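Local coordinates for protein complement factor H (Mus musculus, PDB 2YBY) that probably helps to regulate the complement system of innate immunity through its chain of sushi domains, of which two are present in this fragment, at residues L102-G105 and Q106-T110. The protein carries 1 engineered substitution. Sequence-based numbering, arbitrary orientation.
Sequences LQNG and QDTMT
Asn-104 and Asp-107 reach towards each other's side of a tight chain reversal, Asn-104 forward and Asp-107 back, and each grips the backbone there. The carboxamide of Asn-104 works with both ends. Its ND2 donates to the carbonyl O of Thr-108 at 2.7 Å, a bond that lies in the carbonyl plane and nearly in the plane of the amide as well, while OD1 receives a weak, strongly bent bond from the N of Asp-107. With CG set between the backbone N and the carbonyl carbon (chi1 61°), the amide bridges Asp-107 N and Thr-108 O, where strand 108-112 begins. Asp-107 reaches the other way: its OD1 takes the N-H of Leu-102 at 2.9 Å in an almost straight bond (175°), met from above the carboxylate plane. The same OD1 accepts from a water at 2.7 Å, and this water in turn accepts from the N of Asn-104, so the carboxylate holds the first half of the turn both directly and through solvent. The reversal belongs to the second sushi (SCR) repeat of the fragment, where it delivers the chain into the middle strand of a small antiparallel sheet, between strands 91-93 and 115-117. At its apex Asn-104 to Gln-106 form a classic gamma turn centred on Gly-105 (phi 82°), closed by a weak bond of 3.0 Å from the N of Gln-106 to the O of Asn-104. On the buried side Leu-102 sets its CD1 methyl against the carbonyl of Asp-107, 3.6 Å from O, and touches CG of Met-109 at 4.0 Å; the buried Met-109 side chain also touches Leu-92, Val-94 and Pro-120.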
ATOM      1  N   LEU A 102      20.175   3.989 -13.253  1.00 23.28           N
ATOM      2  CA  LEU A 102      19.880   3.237 -12.038  1.00 22.48           C
ATOM      3  C   LEU A 102      20.638   1.895 -12.015  1.00 28.55           C
ATOM      4  O   LEU A 102      20.472   1.127 -11.061  1.00 27.60           O
ATOM      5  CB  LEU A 102      18.374   2.958 -11.926  1.00 20.99           C
ATOM      6  CG  LEU A 102      17.439   4.142 -11.782  1.00 23.73           C
ATOM      7  CD1 LEU A 102      16.019   3.651 -11.477  1.00 21.64           C
ATOM      8  CD2 LEU A 102      17.831   5.079 -10.632  1.00 27.16           C
ATOM      9  N   GLN A 103      21.445   1.584 -13.071  1.00 27.53           N
ATOM     10  CA  GLN A 103      22.268   0.377 -13.168  1.00 28.14           C
ATOM     11  C   GLN A 103      21.477  -0.930 -13.195  1.00 33.31           C
ATOM     12  O   GLN A 103      21.897  -1.924 -12.591  1.00 32.77           O
ATOM     13  CB  GLN A 103      23.289   0.318 -12.017  1.00 30.12           C
ATOM     14  CG  GLN A 103      24.089   1.590 -11.816  1.00 40.59           C
ATOM     15  CD  GLN A 103      25.197   1.754 -12.832  1.00 38.02           C
ATOM     16  OE1 GLN A 103      25.801   0.772 -13.312  1.00 31.01           O
ATOM     17  NE2 GLN A 103      25.522   2.989 -13.145  1.00 34.83           N
ATOM     18  N   ASN A 104      20.345  -0.948 -13.887  1.00 28.85           N
ATOM     19  CA  ASN A 104      19.564  -2.174 -13.991  1.00 28.49           C
ATOM     20  C   ASN A 104      18.961  -2.361 -15.379  1.00 31.66           C
ATOM     21  O   ASN A 104      17.937  -3.041 -15.524  1.00 32.27           O
ATOM     22  CB  ASN A 104      18.515  -2.234 -12.881  1.00 26.47           C
ATOM     23  CG  ASN A 104      17.532  -1.085 -12.940  1.00 36.10           C
ATOM     24  OD1 ASN A 104      17.630  -0.192 -13.786  1.00 28.19           O
ATOM     25  ND2 ASN A 104      16.559  -1.100 -12.056  1.00 21.70           N
ATOM     26  N   GLY A 105      19.605  -1.749 -16.377  1.00 29.61           N
ATOM     27  CA  GLY A 105      19.245  -1.831 -17.785  1.00 30.97           C
ATOM     28  C   GLY A 105      18.141  -0.893 -18.207  1.00 34.89           C
ATOM     29  O   GLY A 105      18.345  -0.026 -19.063  1.00 35.55           O
ATOM     30  N   GLN A 106      16.963  -1.053 -17.600  1.00 28.65           N
ATOM     31  CA  GLN A 106      15.784  -0.291 -17.974  1.00 26.06           C
ATOM     32  C   GLN A 106      15.479   0.923 -17.103  1.00 24.92           C
ATOM     33  O   GLN A 106      14.496   1.600 -17.379  1.00 23.17           O
ATOM     34  CB  GLN A 106      14.574  -1.243 -17.998  1.00 27.07           C
ATOM     35  CG  GLN A 106      14.657  -2.339 -19.064  1.00 52.98           C
ATOM     36  CD  GLN A 106      14.737  -1.772 -20.468  1.00 81.84           C
ATOM     37  OE1 GLN A 106      14.098  -0.766 -20.791  1.00 80.65           O
ATOM     38  NE2 GLN A 106      15.539  -2.375 -21.330  1.00 74.03           N
ATOM     39  N   ASP A 107      16.303   1.248 -16.100  1.00 20.52           N
ATOM     40  CA  ASP A 107      16.016   2.379 -15.218  1.00 19.08           C
ATOM     41  C   ASP A 107      14.620   2.282 -14.589  1.00 19.38           C
ATOM     42  O   ASP A 107      13.932   3.303 -14.426  1.00 18.63           O
ATOM     43  CB  ASP A 107      16.220   3.726 -15.896  1.00 18.93           C
ATOM     44  CG  ASP A 107      17.670   4.022 -16.203  1.00 23.73           C
ATOM     45  OD1 ASP A 107      18.558   3.409 -15.543  1.00 21.35           O
ATOM     46  OD2 ASP A 107      17.924   4.895 -17.061  1.00 27.69           O
ATOM     47  N   THR A 108      14.228   1.068 -14.209  1.00 18.56           N
ATOM     48  CA  THR A 108      12.948   0.872 -13.525  1.00 18.00           C
ATOM     49  C   THR A 108      13.207   0.703 -12.039  1.00 21.33           C
ATOM     50  O   THR A 108      14.279   0.245 -11.634  1.00 23.88           O
ATOM     51  CB  THR A 108      12.177  -0.288 -14.111  1.00 23.36           C
ATOM     52  OG1 THR A 108      12.985  -1.442 -14.012  1.00 30.06           O
ATOM     53  CG2 THR A 108      11.782  -0.045 -15.543  1.00 21.71           C
ATOM     54  N   MET A 109      12.258   1.164 -11.233  1.00 17.25           N
ATOM     55  CA  MET A 109      12.307   1.047  -9.770  1.00 17.43           C
ATOM     56  C   MET A 109      11.069   0.258  -9.414  1.00 19.90           C
ATOM     57  O   MET A 109      10.010   0.558  -9.975  1.00 17.88           O
ATOM     58  CB  MET A 109      12.094   2.403  -9.089  1.00 21.07           C
ATOM     59  CG  MET A 109      13.271   3.081  -8.695  1.00 24.17           C
ATOM     60  SD  MET A 109      13.031   4.529  -7.707  1.00 21.29           S
ATOM     61  CE  MET A 109      11.730   5.428  -8.404  1.00 20.25           C
ATOM     62  N   THR A 110      11.174  -0.658  -8.428  1.00 17.81           N
ATOM     63  CA  THR A 110      10.038  -1.460  -7.988  1.00 16.40           C
ATOM     64  C   THR A 110       9.821  -1.162  -6.509  1.00 17.85           C
ATOM     65  O   THR A 110      10.788  -1.031  -5.757  1.00 17.84           O
ATOM     66  CB  THR A 110      10.312  -2.928  -8.270  1.00 24.42           C
ATOM     67  OG1 THR A 110      10.439  -3.076  -9.698  1.00 23.23           O
ATOM     68  CG2 THR A 110       9.209  -3.846  -7.746  1.00 26.76           C
TER
HETATM   69  O   HOH W   1      20.077   1.174 -16.039  1.00 41.45           O